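Local coordinates for protein integral membrane indolylacetylinositol arabinosyltransferase EmbC (Mycolicibacterium smegmatis, PDB 7BVE) that probably polymerises arabinose into the arabinan of the mycobacterial cell wall, acting as a membrane-embedded arabinosyltransferase of the emb family, at residues K149-F154 / R171-G176; K600-R605 / R670-D675; G770-V775 / G834-G839. One frame throughout, in Å; residues are numbered along the deposited sequence.

In the fold
Following the chain from the N terminus, contact 1 closes a short loop of sixteen residues within the concanavalin-like domain, pairing an edge strand with its neighbour in the seven-stranded sheet. Contact 2 comes next, in the membrane part: it ties the start of helix 602-619 to the loop that follows helix 647-668, so the intervening chain runs through both helices. Contact 3 joins two loops of the C-terminal domain, across a connection of which residues 780-810 are not modelled. The three loops follow one another in series, none enclosing or crossing another. Contacts 1 and 2 lie on opposite sides of the chain's centre, with centres about 88 Å apart, and no two contacts touch.

Contact 1: residues K149-F154 / R171-G176; sequences KVTGEF and RGERSG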
loop_
_atom_site.group_PDB
_atom_site.type_symbol
_atom_site.label_atom_id
_atom_site.label_comp_id
_atom_site.label_asym_id
_atom_site.label_seq_id
_atom_site.Cartn_x
_atom_site.Cartn_y
_atom_site.Cartn_z
ATOM N N LYS A 149 2.456 20.175 38.305
ATOM C CA LYS A 149 3.220 21.414 38.354
ATOM C C LYS A 149 4.640 21.162 38.845
ATOM O O LYS A 149 4.875 20.284 39.678
ATOM C CB LYS A 149 2.526 22.454 39.244
ATOM C CG LYS A 149 2.370 22.051 40.693
ATOM C CD LYS A 149 1.730 23.155 41.501
ATOM C CE LYS A 149 1.604 22.753 42.960
ATOM N NZ LYS A 149 0.974 23.820 43.785
ATOM N N VAL A 150 5.580 21.930 38.299
ATOM C CA VAL A 150 6.944 22.021 38.803
ATOM C C VAL A 150 7.124 23.419 39.370
ATOM O O VAL A 150 6.400 24.343 38.988
ATOM C CB VAL A 150 7.988 21.724 37.711
ATOM C CG1 VAL A 150 7.820 20.319 37.199
ATOM C CG2 VAL A 150 7.867 22.691 36.572
ATOM N N THR A 151 8.064 23.572 40.298
ATOM C CA THR A 151 8.188 24.823 41.043
ATOM C C THR A 151 9.582 24.939 41.641
ATOM O O THR A 151 10.083 23.992 42.243
ATOM C CB THR A 151 7.104 24.929 42.123
ATOM O OG1 THR A 151 7.381 26.034 42.993
ATOM C CG2 THR A 151 6.932 23.645 42.915
ATOM N N GLY A 152 10.217 26.092 41.444
ATOM C CA GLY A 152 11.486 26.382 42.077
ATOM C C GLY A 152 11.434 27.669 42.868
ATOM O O GLY A 152 10.588 28.519 42.630
ATOM N N GLU A 153 12.359 27.804 43.819
ATOM C CA GLU A 153 12.353 28.970 44.696
ATOM C C GLU A 153 13.693 29.240 45.364
ATOM O O GLU A 153 14.198 28.388 46.095
ATOM C CB GLU A 153 11.299 28.810 45.788
ATOM C CG GLU A 153 11.241 29.995 46.727
ATOM C CD GLU A 153 10.181 29.854 47.792
ATOM O OE1 GLU A 153 9.489 28.816 47.809
ATOM O OE2 GLU A 153 10.050 30.779 48.618
ATOM N N PHE A 154 14.258 30.425 45.154
ATOM C CA PHE A 154 15.415 30.897 45.914
ATOM C C PHE A 154 14.893 31.482 47.220
ATOM O O PHE A 154 14.318 32.571 47.236
ATOM C CB PHE A 154 16.209 31.935 45.130
ATOM C CG PHE A 154 16.987 31.382 43.969
ATOM C CD1 PHE A 154 18.243 30.829 44.158
ATOM C CD2 PHE A 154 16.477 31.441 42.689
ATOM C CE1 PHE A 154 18.973 30.340 43.094
ATOM C CE2 PHE A 154 17.201 30.946 41.618
ATOM C CZ PHE A 154 18.451 30.391 41.825
ATOM N N ARG A 171 10.065 33.138 42.515
ATOM C CA ARG A 171 9.664 31.759 42.303
ATOM C C ARG A 171 9.486 31.544 40.809
ATOM O O ARG A 171 9.783 32.418 39.993
ATOM C CB ARG A 171 8.366 31.428 43.043
ATOM C CG ARG A 171 8.462 31.477 44.550
ATOM C CD ARG A 171 7.154 31.129 45.214
ATOM N NE ARG A 171 6.834 29.717 45.053
ATOM C CZ ARG A 171 5.692 29.162 45.442
ATOM N NH1 ARG A 171 5.490 27.865 45.257
ATOM N NH2 ARG A 171 4.755 29.901 46.020
ATOM N N GLY A 172 8.988 30.369 40.455
ATOM C CA GLY A 172 8.644 30.080 39.082
ATOM C C GLY A 172 7.897 28.773 39.008
ATOM O O GLY A 172 8.346 27.777 39.569
ATOM N N GLU A 173 6.757 28.758 38.331
ATOM C CA GLU A 173 5.933 27.567 38.237
ATOM C C GLU A 173 5.572 27.321 36.784
ATOM O O GLU A 173 5.467 28.251 35.983
ATOM C CB GLU A 173 4.658 27.687 39.077
ATOM C CG GLU A 173 4.891 27.727 40.573
ATOM C CD GLU A 173 5.169 29.122 41.088
ATOM O OE1 GLU A 173 5.081 30.076 40.292
ATOM O OE2 GLU A 173 5.480 29.269 42.288
ATOM N N ARG A 174 5.399 26.048 36.443
ATOM C CA ARG A 174 4.957 25.648 35.112
ATOM C C ARG A 174 3.853 24.616 35.283
ATOM O O ARG A 174 4.094 23.536 35.826
ATOM C CB ARG A 174 6.106 25.083 34.282
ATOM C CG ARG A 174 7.215 26.066 33.975
ATOM C CD ARG A 174 6.727 27.178 33.073
ATOM N NE ARG A 174 7.817 28.041 32.628
ATOM C CZ ARG A 174 8.261 29.094 33.305
ATOM N NH1 ARG A 174 7.722 29.415 34.472
ATOM N NH2 ARG A 174 9.253 29.823 32.820
ATOM N N SER A 175 2.649 24.945 34.830
ATOM C CA SER A 175 1.491 24.078 34.983
ATOM C C SER A 175 0.807 23.876 33.639
ATOM O O SER A 175 1.129 24.527 32.643
ATOM C CB SER A 175 0.507 24.662 35.997
ATOM O OG SER A 175 1.111 24.773 37.271
ATOM N N GLY A 176 -0.153 22.956 33.621
ATOM C CA GLY A 176 -0.895 22.682 32.409
ATOM C C GLY A 176 -0.243 21.694 31.475
ATOM O O GLY A 176 -0.735 21.495 30.361
#
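Strands 149-154 and 171-175 run antiparallel along one margin of the seven-stranded sheet of the concanavalin-like domain, where 171-175 is the outermost strand of that sheet within this chain and 149-154 is bonded on through Thr-151 and Glu-153 to Thr-144 and Thr-142. Main-chain hydrogen bonds set the pairing. Arg-174 N donates to Val-150 O at 3.2 Å, from above the carbonyl plane, whereas Gly-152 N meets Gly-172 O at 3.1 Å in the plane of the Gly-172 carbonyl; the two return bonds are weak. Gly-152 and Gly-172 face each other as a hydrogen-bonded pair, adding no side chain to the buried face that also carries Val-150.

Apolar contact on that face is modest. Val-150 CG2 lies 3.8 Å from Arg-174 CB, the two side chains crossing obliquely, and Phe-179 touches both. Arg-174 then bends away at chi2 so that its NH1 can bond Glu-173 O, 3.0 Å off and in the guanidinium plane.

Charge gathers on the other face. Arg-171, bent at chi3 (70°), is shared by two acids: Glu-173 OE2 sits over one guanidinium face, 3.1 Å from NE, and Glu-153 OE1 is a long 3.9 Å from NE. Both are salt bridges by charge alone, no N-H of Arg-171 pointing at either oxygen. Glu-153 is fully extended, with its CG against Arg-171 CG, and Thr-151 OG1 accepts a weak bond from Arg-171 NH1. Long, flexible residues suit this more exposed side: one arginine would probably partly offset two carboxylates and favour their ionised forms, while leaving the network loosely oriented.

Contact 2: residues K600-R605 / R670-D675; sequences KSRRNR and RDVSPD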
loop_
_atom_site.group_PDB
_atom_site.type_symbol
_atom_site.label_atom_id
_atom_site.label_comp_id
_atom_site.label_asym_id
_atom_site.label_seq_id
_atom_site.Cartn_x
_atom_site.Cartn_y
_atom_site.Cartn_z
ATOM N N LYS A 600 -20.237 -34.135 -10.885
ATOM C CA LYS A 600 -20.490 -35.128 -11.920
ATOM C C LYS A 600 -19.993 -34.741 -13.306
ATOM O O LYS A 600 -19.789 -35.633 -14.133
ATOM C CB LYS A 600 -21.986 -35.411 -12.013
ATOM C CG LYS A 600 -22.607 -36.015 -10.773
ATOM C CD LYS A 600 -22.167 -37.449 -10.582
ATOM C CE LYS A 600 -22.933 -38.104 -9.450
ATOM N NZ LYS A 600 -22.511 -39.513 -9.240
ATOM N N SER A 601 -19.814 -33.460 -13.599
ATOM C CA SER A 601 -19.448 -33.017 -14.937
ATOM C C SER A 601 -17.968 -32.685 -14.982
ATOM O O SER A 601 -17.463 -31.979 -14.106
ATOM C CB SER A 601 -20.250 -31.790 -15.346
ATOM O OG SER A 601 -19.831 -30.678 -14.591
ATOM N N ARG A 602 -17.283 -33.163 -16.021
ATOM C CA ARG A 602 -15.850 -32.934 -16.127
ATOM C C ARG A 602 -15.514 -31.527 -16.601
ATOM O O ARG A 602 -14.356 -31.106 -16.482
ATOM C CB ARG A 602 -15.240 -33.984 -17.043
ATOM C CG ARG A 602 -15.709 -33.909 -18.455
ATOM C CD ARG A 602 -15.232 -35.103 -19.249
ATOM N NE ARG A 602 -13.784 -35.241 -19.203
ATOM C CZ ARG A 602 -13.112 -36.257 -19.731
ATOM N NH1 ARG A 602 -13.753 -37.208 -20.393
ATOM N NH2 ARG A 602 -11.791 -36.303 -19.626
ATOM N N ARG A 603 -16.504 -30.795 -17.115
ATOM C CA ARG A 603 -16.364 -29.365 -17.373
ATOM C C ARG A 603 -16.038 -28.616 -16.085
ATOM O O ARG A 603 -15.097 -27.812 -16.035
ATOM C CB ARG A 603 -17.667 -28.859 -18.002
ATOM C CG ARG A 603 -17.680 -27.476 -18.644
ATOM C CD ARG A 603 -18.122 -26.370 -17.706
ATOM N NE ARG A 603 -19.372 -26.675 -17.021
ATOM C CZ ARG A 603 -20.584 -26.491 -17.528
ATOM N NH1 ARG A 603 -21.651 -26.804 -16.812
ATOM N NH2 ARG A 603 -20.731 -25.997 -18.745
ATOM N N ASN A 604 -16.782 -28.914 -15.016
ATOM C CA ASN A 604 -16.584 -28.240 -13.739
ATOM C C ASN A 604 -15.268 -28.643 -13.091
ATOM O O ASN A 604 -14.592 -27.815 -12.469
ATOM C CB ASN A 604 -17.747 -28.559 -12.808
ATOM C CG ASN A 604 -19.044 -27.959 -13.271
ATOM O OD1 ASN A 604 -19.087 -26.835 -13.751
ATOM N ND2 ASN A 604 -20.120 -28.705 -13.114
ATOM N N ARG A 605 -14.879 -29.907 -13.244
ATOM C CA ARG A 605 -13.621 -30.368 -12.673
ATOM C C ARG A 605 -12.425 -29.753 -13.388
ATOM O O ARG A 605 -11.419 -29.414 -12.749
ATOM C CB ARG A 605 -13.561 -31.889 -12.718
ATOM C CG ARG A 605 -14.542 -32.556 -11.782
ATOM C CD ARG A 605 -14.158 -33.985 -11.561
ATOM N NE ARG A 605 -14.317 -34.811 -12.745
ATOM C CZ ARG A 605 -15.391 -35.546 -12.985
ATOM N NH1 ARG A 605 -15.467 -36.275 -14.080
ATOM N NH2 ARG A 605 -16.383 -35.571 -12.113
ATOM N N ARG A 670 -19.553 -33.783 -23.968
ATOM C CA ARG A 670 -18.881 -35.035 -23.655
ATOM C C ARG A 670 -18.712 -35.192 -22.149
ATOM O O ARG A 670 -18.619 -34.208 -21.411
ATOM C CB ARG A 670 -17.512 -35.112 -24.340
ATOM C CG ARG A 670 -17.577 -35.078 -25.854
ATOM C CD ARG A 670 -18.285 -36.309 -26.387
ATOM N NE ARG A 670 -17.560 -37.533 -26.056
ATOM C CZ ARG A 670 -18.093 -38.749 -26.089
ATOM N NH1 ARG A 670 -17.358 -39.807 -25.771
ATOM N NH2 ARG A 670 -19.362 -38.909 -26.440
ATOM N N ASP A 671 -18.678 -36.449 -21.704
ATOM C CA ASP A 671 -18.459 -36.816 -20.309
ATOM C C ASP A 671 -17.397 -37.911 -20.233
ATOM O O ASP A 671 -16.717 -38.219 -21.215
ATOM C CB ASP A 671 -19.760 -37.262 -19.631
ATOM C CG ASP A 671 -20.686 -36.104 -19.332
ATOM O OD1 ASP A 671 -20.186 -34.984 -19.090
ATOM O OD2 ASP A 671 -21.915 -36.314 -19.335
ATOM N N VAL A 672 -17.262 -38.508 -19.049
ATOM C CA VAL A 672 -16.119 -39.361 -18.737
ATOM C C VAL A 672 -16.524 -40.764 -18.290
ATOM O O VAL A 672 -15.703 -41.692 -18.402
ATOM C CB VAL A 672 -15.214 -38.692 -17.674
ATOM C CG1 VAL A 672 -15.848 -38.750 -16.296
ATOM C CG2 VAL A 672 -13.786 -39.237 -17.672
ATOM N N SER A 673 -17.768 -40.966 -17.851
ATOM C CA SER A 673 -18.131 -42.181 -17.117
ATOM C C SER A 673 -18.128 -43.480 -17.927
ATOM O O SER A 673 -17.859 -44.534 -17.331
ATOM C CB SER A 673 -19.467 -41.950 -16.387
ATOM O OG SER A 673 -20.550 -41.637 -17.243
ATOM N N PRO A 674 -18.396 -43.515 -19.236
ATOM C CA PRO A 674 -18.016 -44.717 -20.002
ATOM C C PRO A 674 -16.658 -44.638 -20.695
ATOM O O PRO A 674 -16.367 -45.522 -21.509
ATOM C CB PRO A 674 -19.137 -44.805 -21.048
ATOM C CG PRO A 674 -19.493 -43.428 -21.308
ATOM C CD PRO A 674 -19.382 -42.718 -20.005
ATOM N N ASP A 675 -15.835 -43.634 -20.399
ATOM C CA ASP A 675 -14.625 -43.380 -21.177
ATOM C C ASP A 675 -13.337 -43.669 -20.410
ATOM O O ASP A 675 -12.489 -44.420 -20.897
ATOM C CB ASP A 675 -14.628 -41.930 -21.676
ATOM C CG ASP A 675 -13.533 -41.661 -22.689
ATOM O OD1 ASP A 675 -13.652 -42.141 -23.834
ATOM O OD2 ASP A 675 -12.562 -40.955 -22.348
#
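The guanidinium of Arg-602 has the CG2 methyl of Val-672 over one face, 3.4 Å above its plane and offset toward the rim, while Asp-671 O lies in plane at its edge. The guanidinium of Arg-605 is met differently: Val-672 CG1 touches it edge-on, 3.3 Å from NH1, and Ser-601 O stands well above one face, near the rim. One branched valine thus serves two arginines, a methyl for each, crossing Arg-602 obliquely and Arg-605 at about a right angle.

The setting is the membrane part of a GT-C type glycosyltransferase, where helix 602-619 begins just after Ser-601, its N-cap residue, and the loop 670-675 follows helix 647-668. Arg-602 and Arg-605 lie about one helical turn apart, so both side chains leave the same flank of the first turn toward the loop. Arg-602 takes the crowded first rotamer, CG between the backbone N and the carbonyl carbon (chi1 65°). With chi2 extended (-171°), its CD comes to 3.7 Å from Asp-671 C, and the bend at chi3 then turns the guanidinium toward Asp-671 O and Val-672. This buried arginine also touches Phe-665 of helix 647-668.

An arginine suits the place because its stem can lie against apolar and backbone atoms while its charged end reaches polar ones. Asp-675 is too distant for a salt bridge and poorly ordered, and Arg-676, of like charge, approaches NH2, so any electrostatic stabilisation is probably modest. Val-672 O accepts a bond from Asp-675 N, which turns the loop back. The bond that does cross the contact is weak: Arg-602 NH1 donates to Asp-671 O at 3.2 Å, with an N-H...O angle of 148°.

Contact 3: residues G770-V775 / G834-G839; sequences GIPSDV and GSWRSG
Pro-772 points the CG-CD edge of its ring at one face of the Trp-836 indole, and this is the tight part of the contact between the loop 770-775 and the residues 834-839. Pro-772 CG stands 3.5 Å from the centroid of the five-membered ring of Trp-836, only 7° off the normal, a CH-pi interaction over the face. Pro-772 CD, beside it, is 3.5 Å from Trp-836 CG, so two adjacent methylenes share the same face. Trp-836 holds CG anti to its backbone N (chi1 -177°), which sends the indole out to meet the proline, and Trp-937 lies edge-to-face with it while also touching Pro-772.

Beside this contact the backbones close up. Gly-770 O approaches Trp-836 CB at 3.3 Å and accepts a weak hydrogen bond from Trp-836 N at 3.4 Å. Gly-770 O also lies 3.9 Å from Gly-834 CA. Glycine suits both positions, since a bare CA leaves room for the carbonyl of the other chain segment. Gly-834 is also bonded through its backbone to Gly-767, earlier in the loop that follows strand 762-764. Buried Ser-835 points away from 770-775, its side chain about 5 Å from a bound calcium ion.

Beyond Pro-772 the contact loosens toward solvent. Ser-773, Asp-774 and Val-775 leave Trp-836 behind, and Asp-774 curls back to its own chain: Asp-774 OD1 takes a weak bond from Val-775 N, 2.7 Å away.

The adhesion of these two loops of the C-terminal domain is probably held mainly by dispersion and by the CH-pi contact of Pro-772 with the electron-rich indole, with a single weak main-chain bond supplementing it.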
loop_
_atom_site.group_PDB
_atom_site.type_symbol
_atom_site.label_atom_id
_atom_site.label_comp_id
_atom_site.label_asym_id
_atom_site.label_seq_id
_atom_site.Cartn_x
_atom_site.Cartn_y
_atom_site.Cartn_z
ATOM N N GLY A 770 42.072 16.480 3.239
ATOM C CA GLY A 770 41.110 16.527 2.159
ATOM C C GLY A 770 40.063 15.437 2.214
ATOM O O GLY A 770 39.989 14.594 1.314
ATOM N N ILE A 771 39.277 15.419 3.286
ATOM C CA ILE A 771 38.043 14.639 3.361
ATOM C C ILE A 771 36.954 15.577 3.873
ATOM O O ILE A 771 37.254 16.504 4.640
ATOM C CB ILE A 771 38.189 13.388 4.252
ATOM C CG1 ILE A 771 38.554 13.740 5.692
ATOM C CG2 ILE A 771 39.225 12.416 3.711
ATOM C CD1 ILE A 771 38.464 12.564 6.616
ATOM N N PRO A 772 35.700 15.422 3.438
ATOM C CA PRO A 772 34.612 16.203 4.037
ATOM C C PRO A 772 34.393 15.855 5.496
ATOM O O PRO A 772 34.209 14.687 5.846
ATOM C CB PRO A 772 33.397 15.824 3.186
ATOM C CG PRO A 772 33.965 15.409 1.902
ATOM C CD PRO A 772 35.262 14.734 2.219
ATOM N N SER A 773 34.418 16.870 6.356
ATOM C CA SER A 773 34.293 16.655 7.791
ATOM C C SER A 773 32.856 16.442 8.238
ATOM O O SER A 773 32.636 16.091 9.402
ATOM C CB SER A 773 34.887 17.845 8.541
ATOM O OG SER A 773 34.130 19.018 8.300
ATOM N N ASP A 774 31.880 16.637 7.355
ATOM C CA ASP A 774 30.476 16.631 7.750
ATOM C C ASP A 774 29.812 15.272 7.545
ATOM O O ASP A 774 29.089 14.792 8.423
ATOM C CB ASP A 774 29.731 17.739 6.992
ATOM C CG ASP A 774 29.948 17.679 5.490
ATOM O OD1 ASP A 774 30.747 16.837 5.027
ATOM O OD2 ASP A 774 29.318 18.483 4.771
ATOM N N VAL A 775 30.051 14.639 6.398
ATOM C CA VAL A 775 29.372 13.386 6.091
ATOM C C VAL A 775 30.114 12.212 6.719
ATOM O O VAL A 775 29.498 11.276 7.246
ATOM C CB VAL A 775 29.228 13.229 4.566
ATOM C CG1 VAL A 775 28.515 11.933 4.209
ATOM C CG2 VAL A 775 28.499 14.428 3.975
ATOM N N GLY A 834 43.700 11.288 0.873
ATOM C CA GLY A 834 42.343 11.576 0.448
ATOM C C GLY A 834 42.305 12.014 -0.997
ATOM O O GLY A 834 43.338 12.157 -1.655
ATOM N N SER A 835 41.080 12.209 -1.489
ATOM C CA SER A 835 40.874 12.626 -2.871
ATOM C C SER A 835 39.738 13.629 -3.009
ATOM O O SER A 835 39.036 13.631 -4.025
ATOM C CB SER A 835 40.598 11.431 -3.772
ATOM O OG SER A 835 40.309 11.862 -5.083
ATOM N N TRP A 836 39.531 14.477 -2.010
ATOM C CA TRP A 836 38.450 15.450 -2.021
ATOM C C TRP A 836 39.017 16.861 -1.976
ATOM O O TRP A 836 40.044 17.103 -1.332
ATOM C CB TRP A 836 37.518 15.248 -0.832
ATOM C CG TRP A 836 36.349 16.162 -0.830
ATOM C CD1 TRP A 836 35.238 16.074 -1.611
ATOM C CD2 TRP A 836 36.201 17.350 -0.052
ATOM N NE1 TRP A 836 34.383 17.113 -1.335
ATOM C CE2 TRP A 836 34.956 17.914 -0.384
ATOM C CE3 TRP A 836 36.993 17.983 0.910
ATOM C CZ2 TRP A 836 34.483 19.080 0.212
ATOM C CZ3 TRP A 836 36.523 19.138 1.501
ATOM C CH2 TRP A 836 35.281 19.675 1.150
ATOM N N ARG A 837 38.338 17.789 -2.654
ATOM C CA ARG A 837 38.697 19.201 -2.655
ATOM C C ARG A 837 37.473 20.038 -3.000
ATOM O O ARG A 837 36.520 19.539 -3.605
ATOM C CB ARG A 837 39.827 19.474 -3.643
ATOM C CG ARG A 837 39.435 19.272 -5.080
ATOM C CD ARG A 837 40.640 19.391 -5.974
ATOM N NE ARG A 837 41.567 18.289 -5.745
ATOM C CZ ARG A 837 41.485 17.117 -6.363
ATOM N NH1 ARG A 837 40.517 16.898 -7.245
ATOM N NH2 ARG A 837 42.362 16.159 -6.099
ATOM N N SER A 838 37.499 21.307 -2.607
ATOM C CA SER A 838 36.338 22.177 -2.748
ATOM C C SER A 838 36.413 23.099 -3.958
ATOM O O SER A 838 35.620 24.043 -4.045
ATOM C CB SER A 838 36.152 23.016 -1.478
ATOM O OG SER A 838 35.039 23.884 -1.601
ATOM N N GLY A 839 37.331 22.858 -4.889
ATOM C CA GLY A 839 37.420 23.679 -6.081
ATOM C C GLY A 839 37.144 22.902 -7.350
ATOM O O GLY A 839 36.186 22.126 -7.416
#